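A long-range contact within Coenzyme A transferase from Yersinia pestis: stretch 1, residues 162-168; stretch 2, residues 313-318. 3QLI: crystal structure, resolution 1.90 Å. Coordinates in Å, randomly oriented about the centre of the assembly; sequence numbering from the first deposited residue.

Stretch 1, residues 162-168: GNDYSSR
Stretch 2, residues 313-318: FSRPVD

What holds together two stretches whose touching residues are at least 149 positions apart? Two hydrogen bonds span the contact, which buries 269 Å² in all. Asn163 ND2 donates to Ser314 OG at 2.9 Å, almost linear at 172°, and Val317 N donates to Asp164 O at 3.1 Å and 160°. The backbones come closest at Asp164 and Val317, whose CA atoms lie 4.5 Å apart.

How is Asn163 satisfied? Its CB points toward the other stretch, with chi1 t (-164°) and chi2 -55°. ND2 reaches Ser314 OG, whose chi1 is p, and also bonds elsewhere in the structure. Asn163 OD1 accepts from Ser167 OG at 2.8 Å, with Ser167 chi1 p. Asn163 OD1 also lies 3.1 Å from Pro316 N, but proline has no hydrogen to share there, so this is a close approach without a hydrogen bond; Asn163 OD1 also lies 3.1 Å from Pro316 CA.

Why does Asp164 offer its carbonyl rather than its carboxylate? Its CB points away from stretch 2, and phi/psi of 47/-127 set the backbone with O facing Val317 N. That oxygen also meets Pro316 CA in a CA-H...O contact, Asp164 O to Pro316 CA being 3.4 Å. With chi1 p, the carboxylate serves its own stretch: Asp164 OD2 caps Ser166 N at 2.8 Å and accepts from Ser166 OG at 2.6 Å. In Asn163, whose phi/psi are -126/-82, the carbonyl is used at home: Asn163 O accepts from Ser167 N at 3.1 Å and weakly from Ser166 N at 2.7 Å.

What fills the space around these bonds? Pro316, extended at -66/157, is the N-cap residue before the helix containing Val317 (-68/-27). Pro316 CB lies 3.8 Å from Ser167 OG, while Val317, chi1 p, places CG1 4.0 Å from Tyr165 N. Arg315 CB points away, and its guanidinium bonds elsewhere in the structure.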

# COMPACT_ATOMS: atom_id res chain seq x y z
N GLY A 162 14.14 -17.05 13.67
CA GLY A 162 12.97 -16.20 13.67
C GLY A 162 12.93 -14.99 14.59
O GLY A 162 13.29 -15.06 15.76
N ASN A 163 12.50 -13.87 14.02
CA ASN A 163 12.28 -12.64 14.76
C ASN A 163 10.85 -12.32 14.38
O ASN A 163 9.92 -12.62 15.13
CB ASN A 163 13.24 -11.53 14.34
CG ASN A 163 13.30 -10.40 15.35
OD1 ASN A 163 12.27 -9.82 15.69
ND2 ASN A 163 14.49 -10.09 15.83
N ASP A 164 10.67 -11.71 13.21
CA ASP A 164 9.33 -11.48 12.69
C ASP A 164 8.41 -10.90 13.75
O ASP A 164 8.71 -9.89 14.38
CB ASP A 164 8.75 -12.75 12.07
CG ASP A 164 8.94 -13.98 12.94
OD1 ASP A 164 10.03 -14.59 12.88
OD2 ASP A 164 8.00 -14.33 13.68
N TYR A 165 7.26 -11.56 13.91
CA TYR A 165 6.28 -11.19 14.93
C TYR A 165 6.55 -12.00 16.19
O TYR A 165 5.96 -11.75 17.24
CB TYR A 165 4.87 -11.50 14.43
CG TYR A 165 4.66 -12.95 14.04
CD1 TYR A 165 4.38 -13.91 15.00
CD2 TYR A 165 4.75 -13.35 12.72
CE1 TYR A 165 4.19 -15.24 14.65
CE2 TYR A 165 4.56 -14.67 12.36
CZ TYR A 165 4.28 -15.61 13.33
OH TYR A 165 4.10 -16.93 12.97
N SER A 166 7.45 -12.97 16.08
CA SER A 166 7.77 -13.86 17.20
C SER A 166 8.36 -13.14 18.41
O SER A 166 8.02 -13.45 19.54
CB SER A 166 8.72 -14.97 16.74
OG SER A 166 8.08 -15.86 15.84
N SER A 167 9.25 -12.18 18.16
CA SER A 167 9.87 -11.45 19.27
C SER A 167 8.86 -10.63 20.09
O SER A 167 9.05 -10.41 21.29
CB SER A 167 11.02 -10.56 18.78
OG SER A 167 10.55 -9.58 17.86
N ARG A 168 7.79 -10.18 19.44
CA ARG A 168 6.71 -9.51 20.16
C ARG A 168 5.78 -10.50 20.88
O ARG A 168 5.44 -10.32 22.06
CB ARG A 168 5.87 -8.66 19.20
CG ARG A 168 4.55 -8.13 19.78
CD ARG A 168 4.78 -7.11 20.87
NE ARG A 168 3.53 -6.60 21.45
CZ ARG A 168 2.80 -5.62 20.92
NH1 ARG A 168 3.17 -5.03 19.79
NH2 ARG A 168 1.68 -5.24 21.53
N PHE A 313 22.07 -9.32 12.10
CA PHE A 313 21.26 -8.79 13.19
C PHE A 313 19.78 -8.86 12.83
O PHE A 313 19.31 -8.09 12.01
CB PHE A 313 21.67 -7.33 13.46
CG PHE A 313 21.16 -6.77 14.76
CD1 PHE A 313 21.76 -7.13 15.96
CD2 PHE A 313 20.13 -5.86 14.78
CE1 PHE A 313 21.30 -6.60 17.16
CE2 PHE A 313 19.67 -5.32 15.97
CZ PHE A 313 20.26 -5.70 17.16
N SER A 314 19.04 -9.79 13.44
CA SER A 314 17.62 -9.88 13.14
C SER A 314 16.85 -8.73 13.80
O SER A 314 17.20 -8.26 14.89
CB SER A 314 17.04 -11.23 13.58
OG SER A 314 17.01 -11.32 14.98
N ARG A 315 15.80 -8.29 13.12
CA ARG A 315 14.91 -7.28 13.70
C ARG A 315 13.45 -7.64 13.41
O ARG A 315 13.16 -8.40 12.49
CB ARG A 315 15.29 -5.89 13.19
CG ARG A 315 16.74 -5.52 13.55
CD ARG A 315 17.04 -4.03 13.43
NE ARG A 315 16.25 -3.24 14.36
CZ ARG A 315 16.47 -1.96 14.65
NH1 ARG A 315 17.49 -1.32 14.08
NH2 ARG A 315 15.68 -1.32 15.51
N PRO A 316 12.53 -7.11 14.23
CA PRO A 316 11.11 -7.48 14.08
C PRO A 316 10.51 -6.99 12.77
O PRO A 316 11.00 -6.01 12.20
CB PRO A 316 10.43 -6.78 15.26
CG PRO A 316 11.42 -5.77 15.77
CD PRO A 316 12.77 -6.34 15.46
N VAL A 317 9.44 -7.64 12.33
CA VAL A 317 8.92 -7.38 10.99
C VAL A 317 8.32 -5.98 10.85
O VAL A 317 8.33 -5.40 9.77
CB VAL A 317 7.91 -8.47 10.55
CG1 VAL A 317 6.68 -8.48 11.48
CG2 VAL A 317 7.53 -8.29 9.08
N ASP A 318 7.83 -5.41 11.95
CA ASP A 318 7.25 -4.07 11.86
C ASP A 318 8.33 -3.00 11.69
O ASP A 318 8.02 -1.85 11.37
CB ASP A 318 6.33 -3.77 13.06
CG ASP A 318 7.02 -3.97 14.41
OD1 ASP A 318 7.74 -4.97 14.62
OD2 ASP A 318 6.82 -3.11 15.29